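Local coordinates for protein cytochrome c (Pseudomonas aeruginosa, PDB 6RTE) that acts as a dihydro-heme d1 dehydrogenase (NirN) in heme d1 biosynthesis and carries a heme c, at residues A[454-463]-A[473-483]; A[356-364]-A[403-414]. All coordinates share one frame; numbering follows the deposited sequence.

Interaction 1. Residues A[454-463]-A[473-483]; sequences FTRDGRYALL and VVYDAHSLEEV
Tyr460 to Leu463 and Val473 to Asp476 pair as the antiparallel beta hairpin at the middle of one four-stranded blade of the eight-bladed propeller. Ala461 with Tyr475 and Leu463 with Val473 are the hydrogen-bonded pairs. Each bonds in both directions, for example Ala461 N to Tyr475 O at 2.9 Å. Beyond the strand ends the pairing gains one more bond, Ala477 N to Arg459 O (2.9 Å).

On one face of the blade, Leu463 and Tyr475 cross at about a right angle, with Leu463 CD2 3.7 Å from Tyr475 CE1; both side chains also pack on Leu441 of the preceding blade. Tyr460, Leu462 and Val474 lie on the other face, where Leu462 meets Phe150 of the next blade. Tyr460 keeps its CG beside the backbone N (chi1 -61°), which carries the ring across the partner strand: CD1 lies 3.8 Å from Asp476 CA, and CE1 reaches on to Val483 CG2 in strand 482-488. Asp476 in turn fixes the following turn, its OD1 accepting from the backbone N of both His478 and Ser479. At that turn, Ala477 CB comes within 3.2 Å of Gly458 O.

Interaction 2. Residues A[356-364]-A[403-414]; sequences PHLGSGIYW and FFMRSHADSPYA
His357 and Phe403 begin the seam between two neighbouring propeller blades, where strand 362-365 and the turn before it meet the first two strands of the next blade and the residues leading into them. Among the aromatic contacts, His357 NE2 stands 3.4 Å from Phe403 CZ, over one face of the phenyl ring and offset toward its rim. The two rings are inclined at 38°. With CG anti to the backbone N (chi1 -176°), the imidazole reaches across to Phe403, while its ND1 is hydrogen-bonded to Asp316 OD2.

Phe403 O takes one hydrogen bond across the contact, from Ser360 OG at 3.0 Å, nearly in line with the C=O bond (168°). A ring carbon of His357, CD2, also approaches this oxygen at the imidazole edge.

The apolar part centres on Ile362. Its CG1 lies 3.9 Å from Met405 CG, the two side chains crossing at about a right angle, and its CD1 touches Ser407 CB (3.7 Å) and Ala414 CB. Trp364 CZ3 extends this patch, 4.0 Å from Ala414 CB, and its NE1 adds a hydrogen bond to Lys432 O. With a single hydrogen bond between the two segments, they are joined mainly by side-chain packing, and the serine bond fixes the Phe403 carbonyl at one end.

Interaction 2 comes first along the chain and interaction 1 follows, their centres 15 Å apart on the same side of the chain's centre. Together they involve three consecutive blades of the propeller. Interaction 2 joins the blade that begins with strand 362-365 to the one that begins with strand 405-406, whereas interaction 1 lies inside the blade that begins with strand 449-454. The two also touch: His408 NE2, in the turn after strand 405-406, probably hydrogen-bonds to Arg456 O in the loop before strand 460-465, and Phe454 CE1 packs 3.4 Å from Ser407 O. One contact thus builds a blade, the other joins the two blades that precede it, and the turn after strand 405-406 ties them together.

Interaction 1. Residues A[454-463]-A[473-483]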
loop_
_atom_site.group_PDB
_atom_site.type_symbol
_atom_site.label_atom_id
_atom_site.label_comp_id
_atom_site.label_asym_id
_atom_site.label_seq_id
_atom_site.Cartn_x
_atom_site.Cartn_y
_atom_site.Cartn_z
ATOM N N PHE A 454 8.839 5.043 12.926
ATOM C CA PHE A 454 9.295 5.461 14.245
ATOM C C PHE A 454 8.234 5.202 15.311
ATOM O O PHE A 454 7.044 5.073 15.016
ATOM C CB PHE A 454 9.649 6.958 14.260
ATOM C CG PHE A 454 10.750 7.339 13.312
ATOM C CD1 PHE A 454 10.459 7.690 12.004
ATOM C CD2 PHE A 454 12.065 7.361 13.735
ATOM C CE1 PHE A 454 11.463 8.041 11.124
ATOM C CE2 PHE A 454 13.087 7.717 12.858
ATOM C CZ PHE A 454 12.783 8.057 11.551
ATOM N N THR A 455 8.690 5.136 16.562
ATOM C CA THR A 455 7.791 5.263 17.704
ATOM C C THR A 455 7.146 6.645 17.693
ATOM O O THR A 455 7.613 7.572 17.023
ATOM C CB THR A 455 8.538 5.071 19.022
ATOM O OG1 THR A 455 9.696 5.921 19.043
ATOM C CG2 THR A 455 8.968 3.620 19.210
ATOM N N ARG A 456 6.067 6.788 18.469
ATOM C CA ARG A 456 5.305 8.034 18.418
ATOM C C ARG A 456 6.169 9.231 18.802
ATOM O O ARG A 456 5.998 10.316 18.240
ATOM C CB ARG A 456 4.065 7.942 19.314
ATOM C CG ARG A 456 4.346 7.724 20.795
ATOM C CD ARG A 456 3.053 7.597 21.601
ATOM N NE ARG A 456 2.206 8.789 21.489
ATOM C CZ ARG A 456 1.372 9.213 22.438
ATOM N NH1 ARG A 456 1.264 8.554 23.585
ATOM N NH2 ARG A 456 0.648 10.307 22.243
ATOM N N ASP A 457 7.113 9.050 19.725
ATOM C CA ASP A 457 8.006 10.126 20.148
ATOM C C ASP A 457 9.313 10.168 19.360
ATOM O O ASP A 457 10.176 11.001 19.663
ATOM C CB ASP A 457 8.314 9.997 21.646
ATOM C CG ASP A 457 9.130 8.755 21.973
ATOM O OD1 ASP A 457 9.374 7.939 21.055
ATOM O OD2 ASP A 457 9.532 8.591 23.147
ATOM N N GLY A 458 9.485 9.297 18.365
ATOM C CA GLY A 458 10.665 9.335 17.521
ATOM C C GLY A 458 11.933 8.797 18.139
ATOM O O GLY A 458 12.995 8.893 17.510
ATOM N N ARG A 459 11.866 8.230 19.348
ATOM C CA ARG A 459 13.070 7.740 20.009
ATOM C C ARG A 459 13.639 6.484 19.356
ATOM O O ARG A 459 14.842 6.225 19.490
ATOM C CB ARG A 459 12.791 7.451 21.485
ATOM C CG ARG A 459 12.836 8.675 22.389
ATOM C CD ARG A 459 12.719 8.259 23.856
ATOM N NE ARG A 459 11.492 7.499 24.103
ATOM C CZ ARG A 459 11.364 6.539 25.019
ATOM N NH1 ARG A 459 10.201 5.911 25.152
ATOM N NH2 ARG A 459 12.393 6.196 25.790
ATOM N N TYR A 460 12.814 5.698 18.663
ATOM C CA TYR A 460 13.272 4.462 18.043
ATOM C C TYR A 460 12.758 4.368 16.616
ATOM O O TYR A 460 11.679 4.866 16.293
ATOM C CB TYR A 460 12.814 3.228 18.829
ATOM C CG TYR A 460 13.333 3.185 20.244
ATOM C CD1 TYR A 460 14.601 2.698 20.522
ATOM C CD2 TYR A 460 12.554 3.635 21.303
ATOM C CE1 TYR A 460 15.082 2.659 21.818
ATOM C CE2 TYR A 460 13.025 3.597 22.599
ATOM C CZ TYR A 460 14.288 3.108 22.850
ATOM O OH TYR A 460 14.763 3.069 24.139
ATOM N N ALA A 461 13.549 3.709 15.767
ATOM C CA ALA A 461 13.204 3.476 14.373
ATOM C C ALA A 461 13.167 1.977 14.118
ATOM O O ALA A 461 14.027 1.236 14.599
ATOM C CB ALA A 461 14.213 4.151 13.433
ATOM N N LEU A 462 12.164 1.532 13.366
ATOM C CA LEU A 462 11.936 0.109 13.116
ATOM C C LEU A 462 12.140 -0.173 11.631
ATOM O O LEU A 462 11.372 0.310 10.788
ATOM C CB LEU A 462 10.539 -0.304 13.571
ATOM C CG LEU A 462 10.378 -0.465 15.087
ATOM C CD1 LEU A 462 10.474 0.869 15.819
ATOM C CD2 LEU A 462 9.066 -1.162 15.396
ATOM N N LEU A 463 13.171 -0.958 11.324
ATOM C CA LEU A 463 13.562 -1.298 9.963
ATOM C C LEU A 463 13.173 -2.736 9.639
ATOM O O LEU A 463 13.206 -3.615 10.503
ATOM C CB LEU A 463 15.078 -1.129 9.779
ATOM C CG LEU A 463 15.632 0.283 9.574
ATOM C CD1 LEU A 463 15.239 1.246 10.692
ATOM C CD2 LEU A 463 17.157 0.218 9.436
ATOM N N VAL A 473 14.004 -4.881 12.973
ATOM C CA VAL A 473 15.180 -4.452 13.726
ATOM C C VAL A 473 14.909 -3.081 14.321
ATOM O O VAL A 473 14.612 -2.122 13.588
ATOM C CB VAL A 473 16.441 -4.419 12.845
ATOM C CG1 VAL A 473 17.695 -4.284 13.720
ATOM C CG2 VAL A 473 16.514 -5.660 11.982
ATOM N N VAL A 474 15.025 -2.987 15.648
ATOM C CA VAL A 474 14.751 -1.763 16.394
ATOM C C VAL A 474 16.068 -1.036 16.624
ATOM O O VAL A 474 17.045 -1.640 17.081
ATOM C CB VAL A 474 14.054 -2.066 17.731
ATOM C CG1 VAL A 474 13.663 -0.769 18.461
ATOM C CG2 VAL A 474 12.829 -2.941 17.501
ATOM N N TYR A 475 16.090 0.260 16.313
ATOM C CA TYR A 475 17.265 1.100 16.462
ATOM C C TYR A 475 16.939 2.297 17.343
ATOM O O TYR A 475 15.856 2.877 17.236
ATOM C CB TYR A 475 17.760 1.626 15.110
ATOM C CG TYR A 475 18.460 0.615 14.237
ATOM C CD1 TYR A 475 17.736 -0.272 13.454
ATOM C CD2 TYR A 475 19.843 0.570 14.173
ATOM C CE1 TYR A 475 18.374 -1.191 12.644
ATOM C CE2 TYR A 475 20.490 -0.346 13.363
ATOM C CZ TYR A 475 19.747 -1.222 12.602
ATOM O OH TYR A 475 20.382 -2.135 11.796
ATOM N N ASP A 476 17.886 2.672 18.196
ATOM C CA ASP A 476 17.821 3.963 18.868
ATOM C C ASP A 476 18.033 5.059 17.828
ATOM O O ASP A 476 19.082 5.107 17.175
ATOM C CB ASP A 476 18.876 4.038 19.972
ATOM C CG ASP A 476 18.737 5.280 20.835
ATOM O OD1 ASP A 476 18.525 6.379 20.282
ATOM O OD2 ASP A 476 18.849 5.153 22.077
ATOM N N ALA A 477 17.035 5.931 17.666
ATOM C CA ALA A 477 17.032 6.868 16.548
ATOM C C ALA A 477 18.101 7.946 16.669
ATOM O O ALA A 477 18.442 8.570 15.660
ATOM C CB ALA A 477 15.655 7.524 16.418
ATOM N N HIS A 478 18.631 8.187 17.868
ATOM C CA HIS A 478 19.674 9.188 18.064
ATOM C C HIS A 478 21.066 8.570 18.162
ATOM O O HIS A 478 21.979 8.989 17.446
ATOM C CB HIS A 478 19.368 10.017 19.315
ATOM C CG HIS A 478 18.096 10.799 19.212
ATOM N ND1 HIS A 478 18.001 11.972 18.492
ATOM C CD2 HIS A 478 16.863 10.570 19.721
ATOM C CE1 HIS A 478 16.766 12.435 18.568
ATOM N NE2 HIS A 478 16.056 11.602 19.309
ATOM N N SER A 479 21.245 7.576 19.036
ATOM C CA SER A 479 22.515 6.861 19.092
ATOM C C SER A 479 22.751 6.044 17.827
ATOM O O SER A 479 23.904 5.846 17.425
ATOM C CB SER A 479 22.552 5.950 20.319
ATOM O OG SER A 479 21.931 4.706 20.046
ATOM N N LEU A 480 21.680 5.556 17.199
ATOM C CA LEU A 480 21.720 4.788 15.955
ATOM C C LEU A 480 22.203 3.356 16.155
ATOM O O LEU A 480 22.639 2.718 15.196
ATOM C CB LEU A 480 22.596 5.469 14.896
ATOM C CG LEU A 480 22.275 6.930 14.573
ATOM C CD1 LEU A 480 22.912 7.327 13.244
ATOM C CD2 LEU A 480 20.769 7.187 14.546
ATOM N N GLU A 481 22.116 2.822 17.368
ATOM C CA GLU A 481 22.567 1.469 17.662
ATOM C C GLU A 481 21.375 0.518 17.694
ATOM O O GLU A 481 20.271 0.894 18.095
ATOM C CB GLU A 481 23.306 1.418 19.004
ATOM C CG GLU A 481 24.399 2.471 19.178
ATOM C CD GLU A 481 25.771 2.013 18.692
ATOM O OE1 GLU A 481 25.905 0.851 18.248
ATOM O OE2 GLU A 481 26.723 2.822 18.764
ATOM N N GLU A 482 21.602 -0.721 17.269
ATOM C CA GLU A 482 20.544 -1.719 17.320
ATOM C C GLU A 482 20.225 -2.063 18.768
ATOM O O GLU A 482 21.122 -2.400 19.550
ATOM C CB GLU A 482 20.934 -2.985 16.564
ATOM C CG GLU A 482 19.944 -4.132 16.784
ATOM C CD GLU A 482 20.256 -5.359 15.953
ATOM O OE1 GLU A 482 20.980 -5.229 14.946
ATOM O OE2 GLU A 482 19.771 -6.454 16.309
ATOM N N VAL A 483 18.940 -2.003 19.108
ATOM C CA VAL A 483 18.475 -2.282 20.456
ATOM C C VAL A 483 17.753 -3.622 20.560
ATOM O O VAL A 483 17.820 -4.263 21.618
ATOM C CB VAL A 483 17.564 -1.132 20.943
ATOM C CG1 VAL A 483 16.864 -1.509 22.239
ATOM C CG2 VAL A 483 18.373 0.149 21.118
#

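Interaction 2. Residues A[356-364]-A[403-414]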
loop_
_atom_site.group_PDB
_atom_site.type_symbol
_atom_site.label_atom_id
_atom_site.label_comp_id
_atom_site.label_asym_id
_atom_site.label_seq_id
_atom_site.Cartn_x
_atom_site.Cartn_y
_atom_site.Cartn_z
ATOM N N PRO A 356 10.758 9.317 -10.759
ATOM C CA PRO A 356 10.803 9.389 -9.296
ATOM C C PRO A 356 9.515 8.888 -8.664
ATOM O O PRO A 356 8.419 9.044 -9.206
ATOM C CB PRO A 356 11.013 10.885 -9.024
ATOM C CG PRO A 356 10.376 11.559 -10.184
ATOM C CD PRO A 356 10.582 10.649 -11.371
ATOM N N HIS A 357 9.673 8.268 -7.496
ATOM C CA HIS A 357 8.555 7.691 -6.751
ATOM C C HIS A 357 7.966 8.787 -5.863
ATOM O O HIS A 357 8.177 8.835 -4.651
ATOM C CB HIS A 357 9.035 6.486 -5.950
ATOM C CG HIS A 357 7.946 5.757 -5.228
ATOM N ND1 HIS A 357 6.616 5.863 -5.577
ATOM C CD2 HIS A 357 7.991 4.912 -4.172
ATOM C CE1 HIS A 357 5.889 5.115 -4.767
ATOM N NE2 HIS A 357 6.699 4.528 -3.903
ATOM N N LEU A 358 7.211 9.692 -6.497
ATOM C CA LEU A 358 6.729 10.879 -5.794
ATOM C C LEU A 358 5.847 10.523 -4.606
ATOM O O LEU A 358 5.846 11.240 -3.598
ATOM C CB LEU A 358 5.963 11.785 -6.758
ATOM C CG LEU A 358 6.789 12.467 -7.854
ATOM C CD1 LEU A 358 5.865 13.216 -8.804
ATOM C CD2 LEU A 358 7.823 13.406 -7.259
ATOM N N GLY A 359 5.090 9.427 -4.700
ATOM C CA GLY A 359 4.188 9.066 -3.623
ATOM C C GLY A 359 4.888 8.849 -2.299
ATOM O O GLY A 359 4.281 9.011 -1.239
ATOM N N SER A 360 6.170 8.483 -2.335
ATOM C CA SER A 360 6.939 8.214 -1.128
ATOM C C SER A 360 7.784 9.397 -0.672
ATOM O O SER A 360 8.486 9.283 0.335
ATOM C CB SER A 360 7.845 6.997 -1.342
ATOM O OG SER A 360 7.076 5.822 -1.523
ATOM N N GLY A 361 7.732 10.524 -1.375
ATOM C CA GLY A 361 8.522 11.668 -0.981
ATOM C C GLY A 361 8.005 12.310 0.290
ATOM O O GLY A 361 6.851 12.145 0.680
ATOM N N ILE A 362 8.882 13.059 0.952
ATOM C CA ILE A 362 8.547 13.675 2.226
ATOM C C ILE A 362 9.007 15.126 2.231
ATOM O O ILE A 362 9.847 15.547 1.426
ATOM C CB ILE A 362 9.159 12.914 3.424
ATOM C CG1 ILE A 362 10.683 12.935 3.360
ATOM C CG2 ILE A 362 8.653 11.481 3.438
ATOM C CD1 ILE A 362 11.355 12.518 4.661
ATOM N N TYR A 363 8.438 15.879 3.166
ATOM C CA TYR A 363 8.657 17.310 3.297
ATOM C C TYR A 363 9.262 17.601 4.661
ATOM O O TYR A 363 9.016 16.880 5.632
ATOM C CB TYR A 363 7.333 18.083 3.143
ATOM C CG TYR A 363 6.603 17.805 1.855
ATOM C CD1 TYR A 363 5.919 16.610 1.664
ATOM C CD2 TYR A 363 6.584 18.742 0.826
ATOM C CE1 TYR A 363 5.243 16.348 0.481
ATOM C CE2 TYR A 363 5.905 18.493 -0.357
ATOM C CZ TYR A 363 5.237 17.297 -0.524
ATOM O OH TYR A 363 4.569 17.041 -1.700
ATOM N N TRP A 364 10.066 18.656 4.726
ATOM C CA TRP A 364 10.555 19.156 6.003
ATOM C C TRP A 364 11.065 20.574 5.791
ATOM O O TRP A 364 11.206 21.042 4.659
ATOM C CB TRP A 364 11.636 18.241 6.595
ATOM C CG TRP A 364 12.968 18.287 5.906
ATOM C CD1 TRP A 364 13.963 19.202 6.107
ATOM C CD2 TRP A 364 13.463 17.366 4.925
ATOM N NE1 TRP A 364 15.039 18.914 5.303
ATOM C CE2 TRP A 364 14.759 17.794 4.568
ATOM C CE3 TRP A 364 12.936 16.224 4.311
ATOM C CZ2 TRP A 364 15.536 17.121 3.622
ATOM C CZ3 TRP A 364 13.711 15.557 3.368
ATOM C CH2 TRP A 364 14.996 16.008 3.036
ATOM N N PHE A 403 12.841 3.049 -2.678
ATOM C CA PHE A 403 11.387 3.007 -2.726
ATOM C C PHE A 403 10.720 3.721 -1.554
ATOM O O PHE A 403 9.626 4.272 -1.714
ATOM C CB PHE A 403 10.902 1.554 -2.778
ATOM C CG PHE A 403 9.475 1.412 -3.221
ATOM C CD1 PHE A 403 9.153 1.404 -4.572
ATOM C CD2 PHE A 403 8.454 1.299 -2.297
ATOM C CE1 PHE A 403 7.840 1.282 -4.988
ATOM C CE2 PHE A 403 7.139 1.175 -2.712
ATOM C CZ PHE A 403 6.836 1.167 -4.058
ATOM N N PHE A 404 11.356 3.720 -0.378
ATOM C CA PHE A 404 10.745 4.238 0.837
ATOM C C PHE A 404 11.494 5.460 1.354
ATOM O O PHE A 404 12.697 5.618 1.128
ATOM C CB PHE A 404 10.709 3.172 1.942
ATOM C CG PHE A 404 9.880 1.973 1.597
ATOM C CD1 PHE A 404 8.497 2.049 1.601
ATOM C CD2 PHE A 404 10.483 0.767 1.269
ATOM C CE1 PHE A 404 7.728 0.946 1.283
ATOM C CE2 PHE A 404 9.721 -0.341 0.946
ATOM C CZ PHE A 404 8.345 -0.255 0.951
ATOM N N MET A 405 10.759 6.307 2.069
ATOM C CA MET A 405 11.311 7.505 2.688
ATOM C C MET A 405 10.461 7.852 3.898
ATOM O O MET A 405 9.227 7.830 3.818
ATOM C CB MET A 405 11.342 8.674 1.699
ATOM C CG MET A 405 12.428 9.697 1.984
ATOM S SD MET A 405 13.000 10.480 0.466
ATOM C CE MET A 405 14.295 11.534 1.105
ATOM N N ARG A 406 11.116 8.169 5.009
ATOM C CA ARG A 406 10.414 8.472 6.244
ATOM C C ARG A 406 11.298 9.355 7.106
ATOM O O ARG A 406 12.528 9.349 6.979
ATOM C CB ARG A 406 10.045 7.196 7.007
ATOM C CG ARG A 406 8.864 7.349 7.962
ATOM C CD ARG A 406 7.558 7.476 7.201
ATOM N NE ARG A 406 6.424 6.995 7.979
ATOM C CZ ARG A 406 5.708 7.742 8.824
ATOM N NH1 ARG A 406 6.007 9.022 9.017
ATOM N NH2 ARG A 406 4.689 7.201 9.480
ATOM N N SER A 407 10.657 10.110 7.991
ATOM C CA SER A 407 11.371 10.912 8.977
ATOM C C SER A 407 10.440 11.163 10.160
ATOM O O SER A 407 9.362 10.570 10.259
ATOM C CB SER A 407 11.871 12.222 8.357
ATOM O OG SER A 407 12.710 12.905 9.263
ATOM N N HIS A 408 10.863 12.051 11.057
ATOM C CA HIS A 408 10.120 12.373 12.269
ATOM C C HIS A 408 10.566 13.756 12.722
ATOM O O HIS A 408 11.713 14.153 12.493
ATOM C CB HIS A 408 10.369 11.332 13.370
ATOM C CG HIS A 408 9.380 11.381 14.498
ATOM N ND1 HIS A 408 9.536 12.207 15.595
ATOM C CD2 HIS A 408 8.240 10.686 14.716
ATOM C CE1 HIS A 408 8.528 12.029 16.428
ATOM N NE2 HIS A 408 7.729 11.107 15.919
ATOM N N ALA A 409 9.642 14.491 13.350
ATOM C CA ALA A 409 9.971 15.819 13.851
ATOM C C ALA A 409 11.179 15.780 14.775
ATOM O O ALA A 409 11.986 16.717 14.789
ATOM C CB ALA A 409 8.763 16.419 14.577
ATOM N N ASP A 410 11.329 14.694 15.537
ATOM C CA ASP A 410 12.421 14.528 16.488
ATOM C C ASP A 410 13.695 13.992 15.847
ATOM O O ASP A 410 14.722 13.919 16.530
ATOM C CB ASP A 410 11.953 13.598 17.620
ATOM C CG ASP A 410 13.041 13.311 18.653
ATOM O OD1 ASP A 410 13.786 12.319 18.481
ATOM O OD2 ASP A 410 13.150 14.077 19.636
ATOM N N SER A 411 13.671 13.639 14.560
ATOM C CA SER A 411 14.883 13.113 13.935
ATOM C C SER A 411 15.535 14.160 13.037
ATOM O O SER A 411 14.837 14.902 12.341
ATOM C CB SER A 411 14.577 11.873 13.096
ATOM O OG SER A 411 15.767 11.331 12.548
ATOM N N PRO A 412 16.864 14.257 13.014
ATOM C CA PRO A 412 17.532 15.181 12.085
ATOM C C PRO A 412 17.842 14.598 10.714
ATOM O O PRO A 412 18.495 15.278 9.917
ATOM C CB PRO A 412 18.831 15.508 12.833
ATOM C CG PRO A 412 19.151 14.256 13.568
ATOM C CD PRO A 412 17.832 13.589 13.907
ATOM N N TYR A 413 17.393 13.378 10.418
ATOM C CA TYR A 413 17.696 12.726 9.154
ATOM C C TYR A 413 16.415 12.289 8.456
ATOM O O TYR A 413 15.388 12.042 9.097
ATOM C CB TYR A 413 18.586 11.485 9.341
ATOM C CG TYR A 413 19.689 11.643 10.358
ATOM C CD1 TYR A 413 20.862 12.322 10.045
ATOM C CD2 TYR A 413 19.569 11.092 11.627
ATOM C CE1 TYR A 413 21.876 12.461 10.972
ATOM C CE2 TYR A 413 20.582 11.220 12.561
ATOM C CZ TYR A 413 21.732 11.908 12.231
ATOM O OH TYR A 413 22.743 12.041 13.162
ATOM N N ALA A 414 16.495 12.193 7.134
ATOM C CA ALA A 414 15.506 11.485 6.331
ATOM C C ALA A 414 16.047 10.090 6.030
ATOM O O ALA A 414 17.172 9.950 5.538
ATOM C CB ALA A 414 15.203 12.233 5.033
#